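Local coordinates for protein phosphatidylserine synthase (Haemophilus influenzae, PDB 3HSI) that is a phosphatidylserine synthase by name and belongs to the phospholipase D superfamily, at residues V85-N97 with F127-L141. Residues are numbered along the deposited sequence; the frame is centred on the assembly and turned at random.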
ATOM      1  N   VAL C  85      28.097 -13.273  15.763  1.00 25.27           N
ATOM      2  CA  VAL C  85      27.873 -12.014  15.003  1.00 25.06           C
ATOM      3  C   VAL C  85      26.713 -12.169  14.012  1.00 25.37           C
ATOM      4  O   VAL C  85      26.764 -13.038  13.145  1.00 26.02           O
ATOM      5  CB  VAL C  85      29.134 -11.526  14.205  1.00 24.53           C
ATOM      6  CG1 VAL C  85      28.872 -10.150  13.552  1.00 25.97           C
ATOM      7  CG2 VAL C  85      30.324 -11.429  15.072  1.00 23.37           C
ATOM      8  N   LYS C  86      25.695 -11.310  14.117  1.00 24.87           N
ATOM      9  CA  LYS C  86      24.564 -11.324  13.177  1.00 24.92           C
ATOM     10  C   LYS C  86      24.259  -9.909  12.776  1.00 24.25           C
ATOM     11  O   LYS C  86      24.109  -9.053  13.636  1.00 24.82           O
ATOM     12  CB  LYS C  86      23.315 -11.989  13.784  1.00 24.46           C
ATOM     13  CG  LYS C  86      23.600 -13.412  14.266  1.00 24.91           C
ATOM     14  CD  LYS C  86      22.601 -14.432  13.769  1.00 28.34           C
ATOM     15  CE  LYS C  86      23.064 -15.848  14.094  1.00 28.91           C
ATOM     16  NZ  LYS C  86      23.077 -16.081  15.574  1.00 30.20           N
ATOM     17  N   VAL C  87      24.248  -9.655  11.475  1.00 23.70           N
ATOM     18  CA  VAL C  87      23.934  -8.321  10.953  1.00 23.16           C
ATOM     19  C   VAL C  87      22.704  -8.479  10.076  1.00 23.75           C
ATOM     20  O   VAL C  87      22.736  -9.199   9.056  1.00 23.95           O
ATOM     21  CB  VAL C  87      25.141  -7.688  10.158  1.00 22.84           C
ATOM     22  CG1 VAL C  87      24.788  -6.318   9.601  1.00 18.59           C
ATOM     23  CG2 VAL C  87      26.411  -7.599  11.083  1.00 21.32           C
ATOM     24  N   LEU C  88      21.611  -7.832  10.479  1.00 24.18           N
ATOM     25  CA  LEU C  88      20.369  -7.880   9.673  1.00 24.23           C
ATOM     26  C   LEU C  88      20.153  -6.539   8.962  1.00 23.93           C
ATOM     27  O   LEU C  88      20.133  -5.496   9.605  1.00 24.29           O
ATOM     28  CB  LEU C  88      19.150  -8.251  10.537  1.00 23.83           C
ATOM     29  CG  LEU C  88      18.961  -9.696  11.019  1.00 25.03           C
ATOM     30  CD1 LEU C  88      20.131 -10.160  11.914  1.00 22.79           C
ATOM     31  CD2 LEU C  88      17.616  -9.903  11.752  1.00 23.56           C
ATOM     32  N   ILE C  89      20.042  -6.570   7.638  1.00 23.12           N
ATOM     33  CA  ILE C  89      19.759  -5.357   6.876  1.00 23.45           C
ATOM     34  C   ILE C  89      18.595  -5.649   5.957  1.00 23.24           C
ATOM     35  O   ILE C  89      18.222  -6.808   5.762  1.00 23.57           O
ATOM     36  CB  ILE C  89      21.004  -4.797   6.059  1.00 23.69           C
ATOM     37  CG1 ILE C  89      21.642  -5.852   5.109  1.00 23.78           C
ATOM     38  CG2 ILE C  89      22.004  -4.116   6.985  1.00 22.31           C
ATOM     39  CD1 ILE C  89      22.747  -6.753   5.714  1.00 26.12           C
ATOM     40  N   ASP C  90      18.020  -4.606   5.389  1.00 23.36           N
ATOM     41  CA  ASP C  90      16.882  -4.791   4.517  1.00 23.30           C
ATOM     42  C   ASP C  90      17.348  -5.605   3.293  1.00 22.96           C
ATOM     43  O   ASP C  90      18.402  -5.329   2.711  1.00 23.10           O
ATOM     44  CB  ASP C  90      16.293  -3.444   4.110  1.00 23.64           C
ATOM     45  CG  ASP C  90      15.045  -3.605   3.294  1.00 27.05           C
ATOM     46  OD1 ASP C  90      13.968  -3.737   3.923  1.00 27.30           O
ATOM     47  OD2 ASP C  90      15.149  -3.651   2.029  1.00 29.30           O
ATOM     48  N   TRP C  91      16.563  -6.615   2.949  1.00 21.87           N
ATOM     49  CA  TRP C  91      16.816  -7.496   1.825  1.00 21.99           C
ATOM     50  C   TRP C  91      16.851  -6.765   0.462  1.00 21.75           C
ATOM     51  O   TRP C  91      17.808  -6.946  -0.274  1.00 20.86           O
ATOM     52  CB  TRP C  91      15.770  -8.580   1.826  1.00 21.13           C
ATOM     53  CG  TRP C  91      15.622  -9.360   0.569  1.00 23.43           C
ATOM     54  CD1 TRP C  91      14.707  -9.137  -0.452  1.00 22.39           C
ATOM     55  CD2 TRP C  91      16.358 -10.529   0.200  1.00 20.62           C
ATOM     56  NE1 TRP C  91      14.852 -10.093  -1.424  1.00 22.23           N
ATOM     57  CE2 TRP C  91      15.849 -10.961  -1.055  1.00 24.04           C
ATOM     58  CE3 TRP C  91      17.390 -11.258   0.806  1.00 24.32           C
ATOM     59  CZ2 TRP C  91      16.355 -12.093  -1.727  1.00 24.96           C
ATOM     60  CZ3 TRP C  91      17.899 -12.398   0.140  1.00 25.32           C
ATOM     61  CH2 TRP C  91      17.371 -12.794  -1.117  1.00 25.62           C
ATOM     62  N   HIS C  92      15.833  -5.953   0.145  1.00 21.76           N
ATOM     63  CA  HIS C  92      15.779  -5.237  -1.149  1.00 22.68           C
ATOM     64  C   HIS C  92      16.884  -4.160  -1.262  1.00 23.18           C
ATOM     65  O   HIS C  92      17.573  -4.043  -2.273  1.00 23.15           O
ATOM     66  CB  HIS C  92      14.427  -4.553  -1.340  1.00 22.95           C
ATOM     67  CG  HIS C  92      13.253  -5.470  -1.237  1.00 23.44           C
ATOM     68  ND1 HIS C  92      12.910  -6.356  -2.242  1.00 22.76           N
ATOM     69  CD2 HIS C  92      12.321  -5.617  -0.266  1.00 20.94           C
ATOM     70  CE1 HIS C  92      11.826  -7.021  -1.885  1.00 22.93           C
ATOM     71  NE2 HIS C  92      11.451  -6.596  -0.690  1.00 24.57           N
ATOM     72  N   ARG C  93      17.067  -3.393  -0.198  1.00 23.86           N
ATOM     73  CA  ARG C  93      18.037  -2.312  -0.203  1.00 24.58           C
ATOM     74  C   ARG C  93      19.450  -2.835  -0.431  1.00 24.46           C
ATOM     75  O   ARG C  93      20.240  -2.204  -1.145  1.00 24.74           O
ATOM     76  CB  ARG C  93      17.909  -1.450   1.067  1.00 24.84           C
ATOM     77  CG  ARG C  93      18.897  -0.302   1.177  1.00 28.33           C
ATOM     78  CD  ARG C  93      18.777   0.704   0.014  1.00 34.56           C
ATOM     79  NE  ARG C  93      19.766   1.768   0.187  1.00 38.28           N
ATOM     80  CZ  ARG C  93      21.066   1.640  -0.089  1.00 41.91           C
ATOM     81  NH1 ARG C  93      21.549   0.487  -0.582  1.00 42.59           N
ATOM     82  NH2 ARG C  93      21.889   2.666   0.118  1.00 40.17           N
ATOM     83  N   ALA C  94      19.748  -4.007   0.115  1.00 24.32           N
ATOM     84  CA  ALA C  94      21.093  -4.595  -0.025  1.00 25.32           C
ATOM     85  C   ALA C  94      21.437  -5.100  -1.439  1.00 25.98           C
ATOM     86  O   ALA C  94      22.596  -5.372  -1.729  1.00 25.48           O
ATOM     87  CB  ALA C  94      21.301  -5.722   1.010  1.00 24.89           C
ATOM     88  N   GLN C  95      20.429  -5.216  -2.307  1.00 26.86           N
ATOM     89  CA  GLN C  95      20.621  -5.847  -3.596  1.00 28.28           C
ATOM     90  C   GLN C  95      20.299  -4.936  -4.777  1.00 29.47           C
ATOM     91  O   GLN C  95      20.009  -5.399  -5.860  1.00 29.05           O
ATOM     92  CB  GLN C  95      19.822  -7.147  -3.672  1.00 28.12           C
ATOM     93  CG  GLN C  95      20.284  -8.157  -2.635  1.00 28.81           C
ATOM     94  CD  GLN C  95      19.479  -9.428  -2.649  1.00 30.93           C
ATOM     95  OE1 GLN C  95      18.418  -9.517  -2.020  1.00 31.93           O
ATOM     96  NE2 GLN C  95      19.991 -10.438  -3.339  1.00 30.34           N
ATOM     97  N   ARG C  96      20.369  -3.641  -4.564  1.00 31.87           N
ATOM     98  CA  ARG C  96      20.249  -2.712  -5.672  1.00 34.67           C
ATOM     99  C   ARG C  96      21.257  -1.598  -5.480  1.00 35.94           C
ATOM    100  O   ARG C  96      21.760  -1.416  -4.387  1.00 35.82           O
ATOM    101  CB  ARG C  96      18.833  -2.153  -5.757  1.00 34.19           C
ATOM    102  CG  ARG C  96      18.481  -1.177  -4.650  1.00 35.77           C
ATOM    103  CD  ARG C  96      17.074  -0.649  -4.852  1.00 37.79           C
ATOM    104  NE  ARG C  96      16.548   0.047  -3.677  1.00 39.40           N
ATOM    105  CZ  ARG C  96      16.865   1.290  -3.323  1.00 39.57           C
ATOM    106  NH1 ARG C  96      17.742   1.994  -4.025  1.00 39.87           N
ATOM    107  NH2 ARG C  96      16.314   1.825  -2.248  1.00 39.76           N
ATOM    108  N   ASN C  97      21.551  -0.886  -6.559  1.00 38.52           N
ATOM    109  CA  ASN C  97      22.311   0.382  -6.514  1.00 41.02           C
ATOM    110  C   ASN C  97      21.421   1.584  -6.214  1.00 42.23           C
ATOM    111  O   ASN C  97      20.206   1.446  -6.072  1.00 42.92           O
ATOM    112  CB  ASN C  97      23.018   0.595  -7.846  1.00 41.02           C
ATOM    113  CG  ASN C  97      23.957  -0.521  -8.165  1.00 41.79           C
ATOM    114  OD1 ASN C  97      24.779  -0.904  -7.324  1.00 43.37           O
ATOM    115  ND2 ASN C  97      23.838  -1.078  -9.369  1.00 42.67           N
ATOM    116  N   PHE C 127      25.927 -11.735   7.479  1.00 26.46           N
ATOM    117  CA  PHE C 127      25.000 -10.774   6.891  1.00 25.42           C
ATOM    118  C   PHE C 127      23.736 -11.435   6.401  1.00 25.06           C
ATOM    119  O   PHE C 127      23.768 -12.317   5.535  1.00 24.66           O
ATOM    120  CB  PHE C 127      25.649 -10.030   5.718  1.00 25.96           C
ATOM    121  CG  PHE C 127      26.625  -8.993   6.142  1.00 26.45           C
ATOM    122  CD1 PHE C 127      26.198  -7.720   6.461  1.00 26.53           C
ATOM    123  CD2 PHE C 127      27.973  -9.301   6.242  1.00 27.85           C
ATOM    124  CE1 PHE C 127      27.095  -6.760   6.875  1.00 28.48           C
ATOM    125  CE2 PHE C 127      28.877  -8.348   6.643  1.00 30.74           C
ATOM    126  CZ  PHE C 127      28.435  -7.075   6.978  1.00 28.26           C
ATOM    127  N   PHE C 128      22.616 -10.977   6.949  1.00 24.83           N
ATOM    128  CA  PHE C 128      21.319 -11.523   6.624  1.00 23.74           C
ATOM    129  C   PHE C 128      20.376 -10.447   6.107  1.00 22.97           C
ATOM    130  O   PHE C 128      20.296  -9.374   6.680  1.00 23.37           O
ATOM    131  CB  PHE C 128      20.733 -12.213   7.859  1.00 23.71           C
ATOM    132  CG  PHE C 128      21.615 -13.305   8.416  1.00 24.41           C
ATOM    133  CD1 PHE C 128      21.481 -14.620   7.980  1.00 21.94           C
ATOM    134  CD2 PHE C 128      22.618 -13.001   9.362  1.00 24.15           C
ATOM    135  CE1 PHE C 128      22.307 -15.612   8.494  1.00 20.70           C
ATOM    136  CE2 PHE C 128      23.448 -14.007   9.867  1.00 22.27           C
ATOM    137  CZ  PHE C 128      23.275 -15.300   9.446  1.00 20.57           C
ATOM    138  N   GLY C 129      19.654 -10.761   5.036  1.00 22.21           N
ATOM    139  CA  GLY C 129      18.697  -9.833   4.424  1.00 21.69           C
ATOM    140  C   GLY C 129      17.269 -10.129   4.873  1.00 21.29           C
ATOM    141  O   GLY C 129      16.789 -11.260   4.750  1.00 19.44           O
ATOM    142  N   VAL C 130      16.617  -9.117   5.443  1.00 20.33           N
ATOM    143  CA  VAL C 130      15.257  -9.285   5.963  1.00 20.55           C
ATOM    144  C   VAL C 130      14.284  -8.597   5.002  1.00 19.92           C
ATOM    145  O   VAL C 130      14.354  -7.399   4.820  1.00 20.47           O
ATOM    146  CB  VAL C 130      15.124  -8.626   7.356  1.00 20.14           C
ATOM    147  CG1 VAL C 130      13.692  -8.688   7.854  1.00 19.63           C
ATOM    148  CG2 VAL C 130      16.111  -9.226   8.353  1.00 20.49           C
ATOM    149  N   PRO C 131      13.368  -9.344   4.390  1.00 21.00           N
ATOM    150  CA  PRO C 131      12.359  -8.683   3.537  1.00 20.19           C
ATOM    151  C   PRO C 131      11.029  -8.425   4.268  1.00 20.75           C
ATOM    152  O   PRO C 131      10.315  -9.375   4.635  1.00 20.89           O
ATOM    153  CB  PRO C 131      12.155  -9.685   2.418  1.00 20.68           C
ATOM    154  CG  PRO C 131      12.519 -11.082   3.067  1.00 21.54           C
ATOM    155  CD  PRO C 131      13.209 -10.818   4.394  1.00 21.24           C
ATOM    156  N   ILE C 132      10.678  -7.150   4.424  1.00 20.67           N
ATOM    157  CA  ILE C 132       9.495  -6.749   5.179  1.00 20.67           C
ATOM    158  C   ILE C 132       8.247  -6.757   4.281  1.00 21.67           C
ATOM    159  O   ILE C 132       7.108  -6.691   4.760  1.00 23.01           O
ATOM    160  CB  ILE C 132       9.736  -5.394   5.848  1.00 20.08           C
ATOM    161  CG1 ILE C 132      10.802  -5.554   6.956  1.00 21.03           C
ATOM    162  CG2 ILE C 132       8.441  -4.789   6.397  1.00 18.72           C
ATOM    163  CD1 ILE C 132      10.470  -6.684   7.968  1.00 19.25           C
ATOM    164  N   ASN C 133       8.459  -6.846   2.984  1.00 21.65           N
ATOM    165  CA  ASN C 133       7.351  -7.032   2.051  1.00 22.98           C
ATOM    166  C   ASN C 133       7.968  -7.544   0.775  1.00 23.39           C
ATOM    167  O   ASN C 133       9.197  -7.592   0.672  1.00 23.25           O
ATOM    168  CB  ASN C 133       6.563  -5.736   1.804  1.00 21.58           C
ATOM    169  CG  ASN C 133       5.081  -6.000   1.586  1.00 22.86           C
ATOM    170  OD1 ASN C 133       4.700  -7.009   0.988  1.00 22.39           O
ATOM    171  ND2 ASN C 133       4.244  -5.108   2.071  1.00 22.09           N
ATOM    172  N   THR C 134       7.120  -7.890  -0.183  1.00 24.31           N
ATOM    173  CA  THR C 134       7.534  -8.533  -1.431  1.00 25.61           C
ATOM    174  C   THR C 134       8.173  -7.545  -2.407  1.00 26.16           C
ATOM    175  O   THR C 134       8.859  -7.949  -3.347  1.00 25.83           O
ATOM    176  CB  THR C 134       6.340  -9.235  -2.123  1.00 25.65           C
ATOM    177  OG1 THR C 134       5.353  -8.262  -2.452  1.00 26.06           O
ATOM    178  CG2 THR C 134       5.705 -10.294  -1.231  1.00 25.59           C
ATOM    179  N   ARG C 135       7.925  -6.259  -2.166  1.00 27.18           N
ATOM    180  CA  ARG C 135       8.517  -5.141  -2.897  1.00 27.96           C
ATOM    181  C   ARG C 135       8.942  -4.067  -1.913  1.00 27.99           C
ATOM    182  O   ARG C 135       8.178  -3.706  -1.003  1.00 27.92           O
ATOM    183  CB  ARG C 135       7.523  -4.554  -3.893  1.00 28.00           C
ATOM    184  CG  ARG C 135       7.732  -5.109  -5.300  1.00 31.90           C
ATOM    185  CD  ARG C 135       6.457  -5.644  -5.873  1.00 37.19           C
ATOM    186  NE  ARG C 135       6.691  -6.476  -7.059  1.00 42.70           N
ATOM    187  CZ  ARG C 135       6.017  -7.598  -7.346  1.00 44.42           C
ATOM    188  NH1 ARG C 135       5.060  -8.045  -6.521  1.00 44.52           N
ATOM    189  NH2 ARG C 135       6.305  -8.287  -8.458  1.00 43.94           N
ATOM    190  N   GLU C 136      10.147  -3.546  -2.122  1.00 27.89           N
ATOM    191  CA  GLU C 136      10.712  -2.496  -1.280  1.00 29.00           C
ATOM    192  C   GLU C 136       9.719  -1.365  -0.959  1.00 27.87           C
ATOM    193  O   GLU C 136       9.632  -0.934   0.186  1.00 28.57           O
ATOM    194  CB  GLU C 136      12.003  -1.937  -1.915  1.00 29.53           C
ATOM    195  CG  GLU C 136      12.745  -0.974  -1.005  1.00 33.47           C
ATOM    196  CD  GLU C 136      14.178  -0.644  -1.445  1.00 39.04           C
ATOM    197  OE1 GLU C 136      14.662  -1.206  -2.451  1.00 40.61           O
ATOM    198  OE2 GLU C 136      14.825   0.195  -0.770  1.00 41.64           O
ATOM    199  N   VAL C 137       8.952  -0.922  -1.950  1.00 26.19           N
ATOM    200  CA  VAL C 137       8.081   0.229  -1.770  1.00 25.31           C
ATOM    201  C   VAL C 137       7.003  -0.016  -0.721  1.00 24.38           C
ATOM    202  O   VAL C 137       6.572   0.911  -0.068  1.00 24.82           O
ATOM    203  CB  VAL C 137       7.459   0.732  -3.136  1.00 25.50           C
ATOM    204  CG1 VAL C 137       6.507  -0.273  -3.703  1.00 23.98           C
ATOM    205  CG2 VAL C 137       6.751   2.064  -2.937  1.00 26.02           C
ATOM    206  N   PHE C 138       6.588  -1.269  -0.552  1.00 23.77           N
ATOM    207  CA  PHE C 138       5.546  -1.613   0.402  1.00 23.07           C
ATOM    208  C   PHE C 138       6.074  -2.065   1.760  1.00 22.75           C
ATOM    209  O   PHE C 138       5.302  -2.568   2.564  1.00 22.91           O
ATOM    210  CB  PHE C 138       4.678  -2.728  -0.145  1.00 23.41           C
ATOM    211  CG  PHE C 138       3.666  -2.289  -1.184  1.00 25.68           C
ATOM    212  CD1 PHE C 138       3.910  -2.496  -2.537  1.00 26.26           C
ATOM    213  CD2 PHE C 138       2.427  -1.760  -0.797  1.00 28.12           C
ATOM    214  CE1 PHE C 138       2.945  -2.150  -3.517  1.00 26.34           C
ATOM    215  CE2 PHE C 138       1.446  -1.406  -1.768  1.00 28.89           C
ATOM    216  CZ  PHE C 138       1.717  -1.597  -3.127  1.00 27.56           C
ATOM    217  N   GLY C 139       7.373  -1.921   2.006  1.00 22.00           N
ATOM    218  CA  GLY C 139       7.900  -2.000   3.388  1.00 21.88           C
ATOM    219  C   GLY C 139       9.357  -2.413   3.492  1.00 21.14           C
ATOM    220  O   GLY C 139       9.782  -3.329   2.809  1.00 21.10           O
ATOM    221  N   VAL C 140      10.102  -1.738   4.359  1.00 21.72           N
ATOM    222  CA  VAL C 140      11.518  -2.044   4.642  1.00 22.58           C
ATOM    223  C   VAL C 140      11.810  -2.217   6.148  1.00 23.03           C
ATOM    224  O   VAL C 140      11.004  -1.846   7.024  1.00 22.20           O
ATOM    225  CB  VAL C 140      12.469  -0.924   4.068  1.00 23.31           C
ATOM    226  CG1 VAL C 140      12.220  -0.734   2.563  1.00 24.91           C
ATOM    227  CG2 VAL C 140      12.229   0.394   4.767  1.00 23.33           C
ATOM    228  N   LEU C 141      12.986  -2.761   6.431  1.00 23.10           N
ATOM    229  CA  LEU C 141      13.427  -2.957   7.768  1.00 23.85           C
ATOM    230  C   LEU C 141      13.899  -1.634   8.362  1.00 24.31           C
ATOM    231  O   LEU C 141      14.952  -1.108   8.002  1.00 24.28           O
ATOM    232  CB  LEU C 141      14.536  -4.013   7.784  1.00 24.24           C
ATOM    233  CG  LEU C 141      15.162  -4.316   9.166  1.00 24.46           C
ATOM    234  CD1 LEU C 141      14.146  -5.034  10.070  1.00 21.41           C
ATOM    235  CD2 LEU C 141      16.431  -5.162   8.990  1.00 20.09           C
TER
HETATM  236  O   HOH W   1      11.850  -5.165   2.898  1.00 26.20           O
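V87 and F127 face each other on neighbouring parallel strands, 85-90 and 127-130, in a mixed beta-sheet of this PLD-family fold. V87 CG1 lies 3.6 Å from F127 CE1, and I89 CD1 meets the same ring at its edge. Helix 64-79 packs on F127 through L70. L88, on the other face, packs against V130 CG2. Backbone bonds continue the ladder to W91 N, which meets V130 O from above its carbonyl plane. G129, with no side chain, makes room for the W91 ring, whose CE3 lies 4.1 Å from G129 CA. P131 CB packs against W91 CB at 3.8 Å. Beyond the strands, residues 133-136 curve around H92. E136 N sits over one face of the imidazole, 3.5 Å above its plane, and W91 CD1 over the opposite face. H92 NE2 donates to N133 O in the ring plane, almost straight (177°). D90 CG stands anti to the backbone N (chi1 -175°). This brings D90 OD1 to L141 N at 2.9 Å, while D90 OD2 accepts from R93 N in an Asx motif. A water joins D90 OD1 to I132 N and G139 O. At the outer end R96 forms a side-on salt bridge with E136: R96 NE meets E136 OE1 at 2.6 Å, and R96 NH2 bonds E136 OE2.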